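Local atomic coordinates of Exo-1,3/1,4-beta-glucanase (Pseudoalteromonas sp., PDB entry 3RRX), a protein that hydrolyses beta-1,3- and beta-1,4-linked glucans as an exo-acting glucanase with a family 3 glycoside hydrolase architecture. Residues P10-K15 against S249-G254; Q256-S261 against L285-F290. The protein carries 1 engineered substitution. All coordinates share one frame; numbering follows the deposited sequence.

Contact 1 of 2, residues P10-K15 against S249-G254; sequences PYVNTK and SAINQG
Thr-14 and Asn-252 make the two direct hydrogen bonds between the 10-15 loop and the end of helix 245-252. Both end on one oxygen: Thr-14 N reaches Asn-252 OD1 at 3.1 Å with a bent N-H...O angle of 140°, and Thr-14 OG1 donates to the same OD1 at 2.7 Å. Each donor lies in the plane of the amide, the hydroxyl on a lone pair, and together they limit rotation of the Asn-252 carboxamide. Asn-252 presents OD1 with its CG anti to the backbone N (chi1 -165°). Lys-15 crosses this amide at about a right angle, its CD 3.6 Å from Asn-252 ND2, and then runs alongside Gln-253 in the same direction, CE 3.6 Å from Gln-253 NE2. Next to the polar group, one methyl of Val-12, CG2, rests against Ile-251 CB at 3.8 Å, and Ile-251 CG2 also meets CB of Asn-13. The helix belongs to the (alpha/beta)8-type N-terminal domain of family 3 glycoside hydrolases; it closes in a Schellman motif, with Gly-254 at positive phi and its N bonded to Ile-251 O. An inverse gamma turn centred on Asn-13 bends the loop across this end. A water bridges the two segments, accepting from Lys-15 N and lying 2.9 Å from Asn-252 O and 2.6 Å from Asn-13 OD1. Farther out, Leu-285 packs on both Val-12 and Ile-251, while Gln-253 leans on Val-193 and Thr-194 of helix 182-197. On that same side Ser-249 OG is hydrogen-bonded to Lys-186 O.

Contact 2 of 2, residues Q256-S261 against L285-F290; sequences QSVMAS and LGFDGF
The Phe-287 ring is sandwiched between a side chain and a backbone: Val-258 CG2 lies over one face, 3.7 Å from the centroid in a CH-pi contact, and Gly-289 N sits above the centre of the opposite face. Phe-290 O lies at the edge of this ring, in its plane. CG of Phe-287 stands anti to its own backbone N (chi1 176°), which places the ring against Val-258, whose CG2 meets CZ. The Phe-290 ring covers Ser-257 instead, with Ser-257 CB 3.8 Å from the centroid over one face; Phe-354 and Trp-157 meet this ring edge-to-face. Between the two aromatics the backbones join as neighbouring parallel strands of the TIM-barrel-type sheet, Ser-257 paired with Phe-290. Phe-290 N donates to Gln-256 O at 3.0 Å (161° at the hydrogen), and Val-258 N to Phe-290 O at 3.1 Å (157°), so that Phe-290 is gripped through both its amide and its carbonyl. Gly-289 brings its CA to 3.3 Å from Gln-256 O in a CA-H...O contact. Beyond the pair, Arg-353 of helix 344-361 bonds to the carbonyls of Phe-287 and Gly-289. All the touching residues are buried, and the direct backbone bonds satisfy peptide groups at the start of both strands, consistent with aromatic faces that keep water from the two bonds.

Contact 1 lies at the surface and every touching residue of contact 2 is buried, though their centres are only about 10 Å apart. They share neighbouring pieces of one domain: helix 245-252, which ends in contact 1, is followed in the chain by strand 257-260 of contact 2, and the 285-290 loop reaches both. Val-12 N probably bonds to Leu-285 O at 2.9 Å, and Asn-13 CB packs on Gly-286 O, while Phe-287 touches Ile-251. The chemistry follows location. Residues 10-15 are held to the helix end by a side-chain amide and a bridging water, whereas 256-261 and 285-290 join through direct backbone bonds and aromatic faces.

Contact 1 of 2, residues P10-K15 against S249-G254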
ATOM      1  N   PRO A  10     -14.450  21.002   5.142  1.00 15.25           N
ATOM      2  CA  PRO A  10     -15.149  20.636   6.376  1.00 17.00           C
ATOM      3  C   PRO A  10     -14.186  20.274   7.510  1.00 14.80           C
ATOM      4  O   PRO A  10     -13.100  19.738   7.260  1.00 13.97           O
ATOM      5  CB  PRO A  10     -15.937  19.392   5.958  1.00 16.95           C
ATOM      6  CG  PRO A  10     -15.075  18.759   4.917  1.00 18.74           C
ATOM      7  CD  PRO A  10     -14.493  19.922   4.140  1.00 16.98           C
ATOM      8  N   TYR A  11     -14.578  20.569   8.745  1.00 12.91           N
ATOM      9  CA  TYR A  11     -13.822  20.105   9.906  1.00 14.76           C
ATOM     10  C   TYR A  11     -14.130  18.621  10.111  1.00 13.18           C
ATOM     11  O   TYR A  11     -15.298  18.232  10.248  1.00 15.16           O
ATOM     12  CB  TYR A  11     -14.189  20.921  11.150  1.00 13.88           C
ATOM     13  CG  TYR A  11     -13.417  20.543  12.404  1.00 13.39           C
ATOM     14  CD1 TYR A  11     -12.231  21.188  12.735  1.00 15.74           C
ATOM     15  CD2 TYR A  11     -13.885  19.560  13.262  1.00 14.05           C
ATOM     16  CE1 TYR A  11     -11.523  20.854  13.887  1.00 15.83           C
ATOM     17  CE2 TYR A  11     -13.185  19.221  14.418  1.00 15.02           C
ATOM     18  CZ  TYR A  11     -12.013  19.873  14.724  1.00 16.24           C
ATOM     19  OH  TYR A  11     -11.312  19.531  15.859  1.00 18.21           O
ATOM     20  N   VAL A  12     -13.096  17.785  10.117  1.00 13.24           N
ATOM     21  CA  VAL A  12     -13.318  16.339  10.137  1.00  9.79           C
ATOM     22  C   VAL A  12     -12.653  15.611  11.313  1.00 13.45           C
ATOM     23  O   VAL A  12     -12.730  14.392  11.410  1.00 12.60           O
ATOM     24  CB  VAL A  12     -12.908  15.672   8.800  1.00 12.32           C
ATOM     25  CG1 VAL A  12     -13.782  16.210   7.641  1.00 12.00           C
ATOM     26  CG2 VAL A  12     -11.427  15.898   8.519  1.00 10.05           C
ATOM     27  N   ASN A  13     -12.021  16.353  12.214  1.00 14.80           N
ATOM     28  CA  ASN A  13     -11.441  15.741  13.406  1.00 15.24           C
ATOM     29  C   ASN A  13     -12.463  15.688  14.542  1.00 15.93           C
ATOM     30  O   ASN A  13     -12.239  16.252  15.609  1.00 15.49           O
ATOM     31  CB  ASN A  13     -10.181  16.507  13.841  1.00 12.29           C
ATOM     32  CG  ASN A  13      -9.479  15.857  15.031  1.00 17.24           C
ATOM     33  OD1 ASN A  13      -9.368  14.634  15.110  1.00 15.89           O
ATOM     34  ND2 ASN A  13      -9.021  16.676  15.968  1.00 17.35           N
ATOM     35  N   THR A  14     -13.578  14.999  14.326  1.00 17.11           N
ATOM     36  CA  THR A  14     -14.706  15.121  15.252  1.00 17.46           C
ATOM     37  C   THR A  14     -14.765  14.100  16.385  1.00 21.77           C
ATOM     38  O   THR A  14     -15.601  14.238  17.280  1.00 18.36           O
ATOM     39  CB  THR A  14     -16.072  15.096  14.528  1.00 15.75           C
ATOM     40  OG1 THR A  14     -16.496  13.741  14.335  1.00 15.76           O
ATOM     41  CG2 THR A  14     -16.011  15.827  13.175  1.00 15.29           C
ATOM     42  N   LYS A  15     -13.898  13.086  16.362  1.00 15.06           N
ATOM     43  CA  LYS A  15     -13.987  12.015  17.358  1.00 16.72           C
ATOM     44  C   LYS A  15     -12.913  12.045  18.437  1.00 20.25           C
ATOM     45  O   LYS A  15     -13.218  11.950  19.624  1.00 18.94           O
ATOM     46  CB  LYS A  15     -13.951  10.641  16.690  1.00 15.69           C
ATOM     47  CG  LYS A  15     -15.159  10.325  15.841  1.00 19.36           C
ATOM     48  CD  LYS A  15     -14.902   9.040  15.044  1.00 21.11           C
ATOM     49  CE  LYS A  15     -16.156   8.206  14.913  1.00 32.79           C
ATOM     50  NZ  LYS A  15     -16.523   7.639  16.239  1.00 41.48           N
ATOM     51  N   SER A 249     -12.282  10.551   6.433  1.00 11.82           N
ATOM     52  CA  SER A 249     -12.520   9.450   7.356  1.00 12.93           C
ATOM     53  C   SER A 249     -11.269   9.070   8.155  1.00 13.00           C
ATOM     54  O   SER A 249     -11.377   8.685   9.313  1.00 15.31           O
ATOM     55  CB  SER A 249     -13.156   8.248   6.639  1.00 16.45           C
ATOM     56  OG  SER A 249     -12.270   7.664   5.713  1.00 20.63           O
ATOM     57  N   ALA A 250     -10.080   9.205   7.567  1.00 13.11           N
ATOM     58  CA  ALA A 250      -8.860   8.853   8.302  1.00 12.99           C
ATOM     59  C   ALA A 250      -8.626   9.814   9.465  1.00 11.63           C
ATOM     60  O   ALA A 250      -8.269   9.397  10.569  1.00 11.53           O
ATOM     61  CB  ALA A 250      -7.642   8.816   7.372  1.00 11.73           C
ATOM     62  N   ILE A 251      -8.822  11.106   9.212  1.00 10.82           N
ATOM     63  CA  ILE A 251      -8.673  12.100  10.263  1.00 13.05           C
ATOM     64  C   ILE A 251      -9.777  11.948  11.313  1.00 13.49           C
ATOM     65  O   ILE A 251      -9.521  12.072  12.512  1.00 12.15           O
ATOM     66  CB  ILE A 251      -8.649  13.549   9.707  1.00 14.88           C
ATOM     67  CG1 ILE A 251      -7.386  13.782   8.857  1.00 11.75           C
ATOM     68  CG2 ILE A 251      -8.665  14.554  10.860  1.00 13.60           C
ATOM     69  CD1 ILE A 251      -7.472  15.020   7.933  1.00 11.03           C
ATOM     70  N   ASN A 252     -10.999  11.681  10.868  1.00 12.33           N
ATOM     71  CA  ASN A 252     -12.094  11.518  11.816  1.00 12.73           C
ATOM     72  C   ASN A 252     -11.830  10.350  12.776  1.00 17.22           C
ATOM     73  O   ASN A 252     -12.200  10.410  13.956  1.00 13.88           O
ATOM     74  CB  ASN A 252     -13.435  11.355  11.102  1.00 12.12           C
ATOM     75  CG  ASN A 252     -14.620  11.548  12.036  1.00 15.59           C
ATOM     76  OD1 ASN A 252     -14.615  12.439  12.891  1.00 13.36           O
ATOM     77  ND2 ASN A 252     -15.632  10.701  11.891  1.00 14.18           N
ATOM     78  N   GLN A 253     -11.179   9.298  12.272  1.00 11.92           N
ATOM     79  CA  GLN A 253     -10.837   8.145  13.106  1.00 13.67           C
ATOM     80  C   GLN A 253      -9.549   8.337  13.902  1.00 13.98           C
ATOM     81  O   GLN A 253      -9.095   7.415  14.580  1.00 14.25           O
ATOM     82  CB  GLN A 253     -10.753   6.860  12.270  1.00 14.12           C
ATOM     83  CG  GLN A 253     -12.057   6.468  11.607  1.00 15.53           C
ATOM     84  CD  GLN A 253     -13.229   6.407  12.583  1.00 20.84           C
ATOM     85  OE1 GLN A 253     -13.054   6.125  13.767  1.00 18.95           O
ATOM     86  NE2 GLN A 253     -14.431   6.694  12.086  1.00 26.02           N
ATOM     87  N   GLY A 254      -8.955   9.527  13.817  1.00 13.51           N
ATOM     88  CA  GLY A 254      -7.837   9.878  14.682  1.00 12.83           C
ATOM     89  C   GLY A 254      -6.473   9.406  14.206  1.00 13.56           C
ATOM     90  O   GLY A 254      -5.575   9.167  15.015  1.00 12.56           O
TER
HETATM   91  O   HOH W   1     -11.183  12.725  15.307  1.00 13.98           O

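Contact 2 of 2, residues Q256-S261 against L285-F290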
ATOM      1  N   GLN A 256      -2.829   9.285  13.385  1.00  9.59           N
ATOM      2  CA  GLN A 256      -1.848  10.075  14.106  1.00 10.75           C
ATOM      3  C   GLN A 256      -0.890  10.849  13.215  1.00 12.20           C
ATOM      4  O   GLN A 256      -0.329  11.861  13.636  1.00 10.62           O
ATOM      5  CB  GLN A 256      -1.076   9.180  15.080  1.00 10.60           C
ATOM      6  CG  GLN A 256      -1.916   8.795  16.269  1.00 11.29           C
ATOM      7  CD  GLN A 256      -2.311  10.010  17.063  1.00 12.69           C
ATOM      8  OE1 GLN A 256      -1.490  10.578  17.787  1.00 12.07           O
ATOM      9  NE2 GLN A 256      -3.559  10.452  16.900  1.00 12.16           N
ATOM     10  N   SER A 257      -0.708  10.373  11.989  1.00 11.55           N
ATOM     11  CA  SER A 257       0.241  10.993  11.074  1.00  9.96           C
ATOM     12  C   SER A 257      -0.341  11.078   9.661  1.00  9.78           C
ATOM     13  O   SER A 257      -1.118  10.220   9.254  1.00  9.95           O
ATOM     14  CB  SER A 257       1.541  10.182  11.049  1.00 12.70           C
ATOM     15  OG  SER A 257       2.484  10.770  10.166  1.00 13.61           O
ATOM     16  N   VAL A 258       0.030  12.132   8.933  1.00  9.66           N
ATOM     17  CA  VAL A 258      -0.307  12.277   7.520  1.00  9.82           C
ATOM     18  C   VAL A 258       0.996  12.476   6.745  1.00 10.25           C
ATOM     19  O   VAL A 258       1.829  13.281   7.143  1.00 11.16           O
ATOM     20  CB  VAL A 258      -1.241  13.499   7.319  1.00 11.92           C
ATOM     21  CG1 VAL A 258      -1.348  13.904   5.840  1.00  9.63           C
ATOM     22  CG2 VAL A 258      -2.614  13.202   7.904  1.00  9.51           C
ATOM     23  N   MET A 259       1.187  11.742   5.654  1.00  8.23           N
ATOM     24  CA  MET A 259       2.374  11.957   4.821  1.00  9.97           C
ATOM     25  C   MET A 259       2.076  12.888   3.639  1.00 12.44           C
ATOM     26  O   MET A 259       1.114  12.672   2.893  1.00 12.40           O
ATOM     27  CB  MET A 259       2.961  10.617   4.331  1.00 10.06           C
ATOM     28  CG  MET A 259       4.282  10.762   3.557  1.00 10.34           C
ATOM     29  SD  MET A 259       5.009   9.201   2.962  1.00 12.17           S
ATOM     30  CE  MET A 259       5.545   8.442   4.505  1.00 14.32           C
ATOM     31  N   ALA A 260       2.903  13.918   3.462  1.00 10.92           N
ATOM     32  CA  ALA A 260       2.730  14.828   2.323  1.00 11.00           C
ATOM     33  C   ALA A 260       3.132  14.142   1.018  1.00 11.40           C
ATOM     34  O   ALA A 260       3.898  13.175   1.025  1.00 12.58           O
ATOM     35  CB  ALA A 260       3.532  16.108   2.522  1.00 10.99           C
ATOM     36  N   SER A 261       2.639  14.662  -0.102  1.00 11.03           N
ATOM     37  CA  SER A 261       2.786  13.985  -1.396  1.00 11.41           C
ATOM     38  C   SER A 261       3.884  14.584  -2.287  1.00 13.67           C
ATOM     39  O   SER A 261       4.193  15.776  -2.202  1.00 12.13           O
ATOM     40  CB  SER A 261       1.453  14.012  -2.150  1.00  9.93           C
ATOM     41  OG  SER A 261       1.022  15.361  -2.363  1.00 13.09           O
ATOM     42  N   LEU A 285      -9.480  21.316   8.122  1.00 12.72           N
ATOM     43  CA  LEU A 285      -9.833  19.920   8.374  1.00 12.37           C
ATOM     44  C   LEU A 285      -9.692  19.584   9.856  1.00 12.30           C
ATOM     45  O   LEU A 285     -10.363  18.687  10.374  1.00 13.19           O
ATOM     46  CB  LEU A 285      -8.962  18.983   7.532  1.00 12.22           C
ATOM     47  CG  LEU A 285      -9.179  19.019   6.013  1.00 15.50           C
ATOM     48  CD1 LEU A 285      -8.272  17.990   5.326  1.00 11.27           C
ATOM     49  CD2 LEU A 285     -10.625  18.741   5.675  1.00 16.31           C
ATOM     50  N   GLY A 286      -8.804  20.298  10.534  1.00 13.01           N
ATOM     51  CA  GLY A 286      -8.612  20.112  11.965  1.00 14.75           C
ATOM     52  C   GLY A 286      -7.705  18.969  12.409  1.00 13.85           C
ATOM     53  O   GLY A 286      -7.722  18.595  13.583  1.00 13.97           O
ATOM     54  N   PHE A 287      -6.912  18.410  11.492  1.00 12.85           N
ATOM     55  CA  PHE A 287      -5.932  17.364  11.846  1.00 12.19           C
ATOM     56  C   PHE A 287      -5.049  17.789  13.016  1.00 11.74           C
ATOM     57  O   PHE A 287      -4.360  18.809  12.945  1.00 13.58           O
ATOM     58  CB  PHE A 287      -5.054  17.034  10.629  1.00 13.44           C
ATOM     59  CG  PHE A 287      -3.943  16.036  10.896  1.00 13.17           C
ATOM     60  CD1 PHE A 287      -4.218  14.752  11.370  1.00 12.17           C
ATOM     61  CD2 PHE A 287      -2.629  16.364  10.598  1.00 11.92           C
ATOM     62  CE1 PHE A 287      -3.185  13.830  11.575  1.00  9.49           C
ATOM     63  CE2 PHE A 287      -1.594  15.453  10.798  1.00 10.24           C
ATOM     64  CZ  PHE A 287      -1.868  14.185  11.295  1.00  9.12           C
ATOM     65  N   ASP A 288      -5.042  16.985  14.075  1.00 14.11           N
ATOM     66  CA  ASP A 288      -4.323  17.322  15.306  1.00 12.04           C
ATOM     67  C   ASP A 288      -3.012  16.527  15.470  1.00 14.66           C
ATOM     68  O   ASP A 288      -2.323  16.656  16.480  1.00 13.84           O
ATOM     69  CB  ASP A 288      -5.245  17.069  16.507  1.00 15.72           C
ATOM     70  CG  ASP A 288      -4.839  17.870  17.739  1.00 19.91           C
ATOM     71  OD1 ASP A 288      -4.589  19.086  17.597  1.00 19.16           O
ATOM     72  OD2 ASP A 288      -4.758  17.284  18.844  1.00 16.58           O
ATOM     73  N   GLY A 289      -2.675  15.705  14.476  1.00 11.59           N
ATOM     74  CA  GLY A 289      -1.484  14.872  14.537  1.00  9.19           C
ATOM     75  C   GLY A 289      -0.306  15.519  13.832  1.00 12.56           C
ATOM     76  O   GLY A 289      -0.283  16.743  13.657  1.00 11.81           O
ATOM     77  N   PHE A 290       0.662  14.708  13.408  1.00  9.83           N
ATOM     78  CA  PHE A 290       1.885  15.259  12.816  1.00 11.24           C
ATOM     79  C   PHE A 290       2.027  14.911  11.345  1.00 11.11           C
ATOM     80  O   PHE A 290       1.639  13.825  10.910  1.00 12.06           O
ATOM     81  CB  PHE A 290       3.144  14.850  13.610  1.00  9.26           C
ATOM     82  CG  PHE A 290       3.525  13.381  13.488  1.00 10.91           C
ATOM     83  CD1 PHE A 290       4.488  12.969  12.576  1.00 11.20           C
ATOM     84  CD2 PHE A 290       2.959  12.428  14.323  1.00  9.94           C
ATOM     85  CE1 PHE A 290       4.865  11.624  12.481  1.00 12.39           C
ATOM     86  CE2 PHE A 290       3.325  11.085  14.232  1.00 11.21           C
ATOM     87  CZ  PHE A 290       4.282  10.683  13.311  1.00 12.02           C
TER